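Local atomic coordinates of paenibacillus xanthan lyase (Paenibacillus, PDB entry 6F2P), a protein that cleaves the polysaccharide xanthan as a lyase, probably by the beta-elimination chemistry of polysaccharide lyase family 8. Residues G797-A802 / G888-L893. Residues are numbered along the deposited sequence; the frame is centred on the assembly and turned at random.
With CA (calcium ion), chain D.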
loop_
_atom_site.group_PDB
_atom_site.type_symbol
_atom_site.label_atom_id
_atom_site.label_comp_id
_atom_site.label_asym_id
_atom_site.label_seq_id
_atom_site.Cartn_x
_atom_site.Cartn_y
_atom_site.Cartn_z
ATOM N N GLY A 797 19.340 -18.842 17.845
ATOM C CA GLY A 797 20.761 -18.938 17.574
ATOM C C GLY A 797 21.186 -17.879 16.589
ATOM O O GLY A 797 20.820 -17.930 15.421
ATOM N N PHE A 798 21.941 -16.898 17.067
ATOM C CA PHE A 798 22.519 -15.901 16.182
ATOM C C PHE A 798 23.559 -16.611 15.335
ATOM O O PHE A 798 24.159 -17.586 15.783
ATOM C CB PHE A 798 23.202 -14.787 16.976
ATOM C CG PHE A 798 22.254 -13.835 17.641
ATOM C CD1 PHE A 798 20.953 -14.219 17.955
ATOM C CD2 PHE A 798 22.661 -12.545 17.952
ATOM C CE1 PHE A 798 20.075 -13.334 18.579
ATOM C CE2 PHE A 798 21.792 -11.651 18.572
ATOM C CZ PHE A 798 20.496 -12.046 18.886
ATOM N N ASN A 799 23.774 -16.126 14.119
ATOM C CA ASN A 799 24.801 -16.687 13.246
ATOM C C ASN A 799 25.867 -15.661 12.909
ATOM O O ASN A 799 26.582 -15.802 11.921
ATOM C CB ASN A 799 24.175 -17.239 11.973
ATOM C CG ASN A 799 23.465 -18.548 12.212
ATOM O OD1 ASN A 799 24.058 -19.497 12.726
ATOM N ND2 ASN A 799 22.182 -18.605 11.863
ATOM N N ASN A 800 25.954 -14.633 13.749
ATOM C CA ASN A 800 26.864 -13.513 13.555
ATOM C C ASN A 800 28.306 -13.926 13.279
ATOM O O ASN A 800 28.885 -14.713 14.034
ATOM C CB ASN A 800 26.788 -12.575 14.758
ATOM C CG ASN A 800 25.379 -12.057 14.997
ATOM O OD1 ASN A 800 24.399 -12.761 14.741
ATOM N ND2 ASN A 800 25.269 -10.821 15.477
ATOM N N ASN A 801 28.856 -13.379 12.188
ATOM C CA ASN A 801 30.181 -13.721 11.655
ATOM C C ASN A 801 31.307 -12.949 12.287
ATOM O O ASN A 801 32.397 -13.475 12.468
ATOM C CB ASN A 801 30.274 -13.381 10.163
ATOM C CG ASN A 801 29.294 -14.134 9.323
ATOM O OD1 ASN A 801 28.559 -13.536 8.536
ATOM N ND2 ASN A 801 29.284 -15.457 9.456
ATOM N N ALA A 802 31.057 -11.676 12.564
ATOM C CA ALA A 802 32.134 -10.743 12.843
ATOM C C ALA A 802 31.685 -9.586 13.720
ATOM O O ALA A 802 30.502 -9.435 14.012
ATOM C CB ALA A 802 32.705 -10.213 11.533
ATOM N N GLY A 888 33.340 -18.860 17.826
ATOM C CA GLY A 888 33.128 -17.688 17.002
ATOM C C GLY A 888 32.341 -16.615 17.726
ATOM O O GLY A 888 32.527 -16.390 18.922
ATOM N N TYR A 889 31.441 -15.963 17.001
ATOM C CA TYR A 889 30.757 -14.790 17.521
ATOM C C TYR A 889 29.261 -15.009 17.727
ATOM O O TYR A 889 28.519 -14.056 17.973
ATOM C CB TYR A 889 30.958 -13.608 16.573
ATOM C CG TYR A 889 32.397 -13.192 16.362
ATOM C CD1 TYR A 889 33.142 -13.694 15.297
ATOM C CD2 TYR A 889 33.008 -12.279 17.212
ATOM C CE1 TYR A 889 34.461 -13.297 15.086
ATOM C CE2 TYR A 889 34.326 -11.879 17.015
ATOM C CZ TYR A 889 35.048 -12.392 15.953
ATOM O OH TYR A 889 36.352 -11.991 15.770
ATOM N N LYS A 890 28.815 -16.257 17.632
ATOM C CA LYS A 890 27.384 -16.546 17.713
ATOM C C LYS A 890 26.802 -16.387 19.116
ATOM O O LYS A 890 27.463 -15.891 20.035
ATOM C CB LYS A 890 27.078 -17.930 17.138
ATOM C CG LYS A 890 27.450 -18.049 15.667
ATOM C CD LYS A 890 27.048 -19.393 15.078
ATOM C CE LYS A 890 27.431 -19.464 13.608
ATOM N NZ LYS A 890 26.871 -20.676 12.957
ATOM N N LEU A 891 25.551 -16.802 19.272
ATOM C CA LEU A 891 24.856 -16.615 20.535
ATOM C C LEU A 891 23.568 -17.419 20.536
ATOM O O LEU A 891 22.914 -17.561 19.498
ATOM C CB LEU A 891 24.546 -15.132 20.733
ATOM C CG LEU A 891 23.808 -14.664 21.988
ATOM C CD1 LEU A 891 24.663 -14.856 23.236
ATOM C CD2 LEU A 891 23.408 -13.204 21.833
ATOM N N MET A 892 23.218 -17.958 21.698
ATOM C CA MET A 892 21.947 -18.647 21.871
ATOM C C MET A 892 21.030 -17.828 22.782
ATOM O O MET A 892 21.035 -18.004 24.004
ATOM C CB MET A 892 22.164 -20.047 22.458
ATOM C CG MET A 892 22.724 -21.064 21.476
ATOM S SD MET A 892 21.541 -21.512 20.187
ATOM C CE MET A 892 22.663 -22.067 18.906
ATOM N N LEU A 893 20.248 -16.934 22.184
ATOM C CA LEU A 893 19.362 -16.048 22.938
ATOM C C LEU A 893 18.019 -16.711 23.267
ATOM O O LEU A 893 17.307 -17.164 22.371
ATOM C CB LEU A 893 19.146 -14.754 22.150
ATOM C CG LEU A 893 18.222 -13.662 22.692
ATOM C CD1 LEU A 893 18.629 -13.221 24.090
ATOM C CD2 LEU A 893 18.247 -12.482 21.732
HETATM CA CA CA D . 28.178 -11.057 9.021
HETATM O O HOH W 1 30.781 -16.837 14.767
#
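Residues 797-802 and 888-893 run antiparallel. Gly797 and Phe798 face Met892 and Leu891 across the sheet; beyond Phe798 the two chains are linked mainly by side chains and a water. Phe798 N donates to Leu891 O at 2.7 Å, in the plane of the carbonyl and moderately bent (148° at the hydrogen). The same oxygen receives a CA-H...O contact from Gly797. Gly797 and Met892 form a non-hydrogen-bonded pair. The Met892 chain bends at chi2 (-69°), which brings Met892 SD to 3.7 Å from Gly797 CA.

The tight part is the buried side around the Phe798 ring. Leu891 CD2 makes a CH-pi contact over one face of the Phe798 ring, 4.1 Å from its centroid and displaced toward the rim. The Leu893 and Phe798 side chains cross obliquely, with Leu893 CD2 3.7 Å from Phe798 CZ.

The other side is looser and polar. Lys890 runs extended beyond CG, its methylenes passing Phe798 O. Lys890 NZ donates to a lone pair of Asn799 OD1 at 3.1 Å, in the plane of the amide. Asn799 ND2 bonds instead to Thr781 O, so both ends of this amide are held. Farther along, a water replaces direct backbone pairing: it donates to Asn800 O and accepts from Tyr889 N. Ala802 CA lies over one face of the Tyr889 ring, 4.2 Å from the centroid. Asn801 turns away and binds calcium through OD1, with Asp780 and Asp805 completing the protein ligands of this site.

Strand 891-900 lies between 794-798 and 817-826 in an antiparallel sheet. Phe798, Leu891 and Leu893 point into the core between this sheet and a second antiparallel one, as in a beta-sandwich. Phe798 and Leu893 pack there on Phe809 of strand 806-813 and Leu877 of strand 871-882, both in the second sheet.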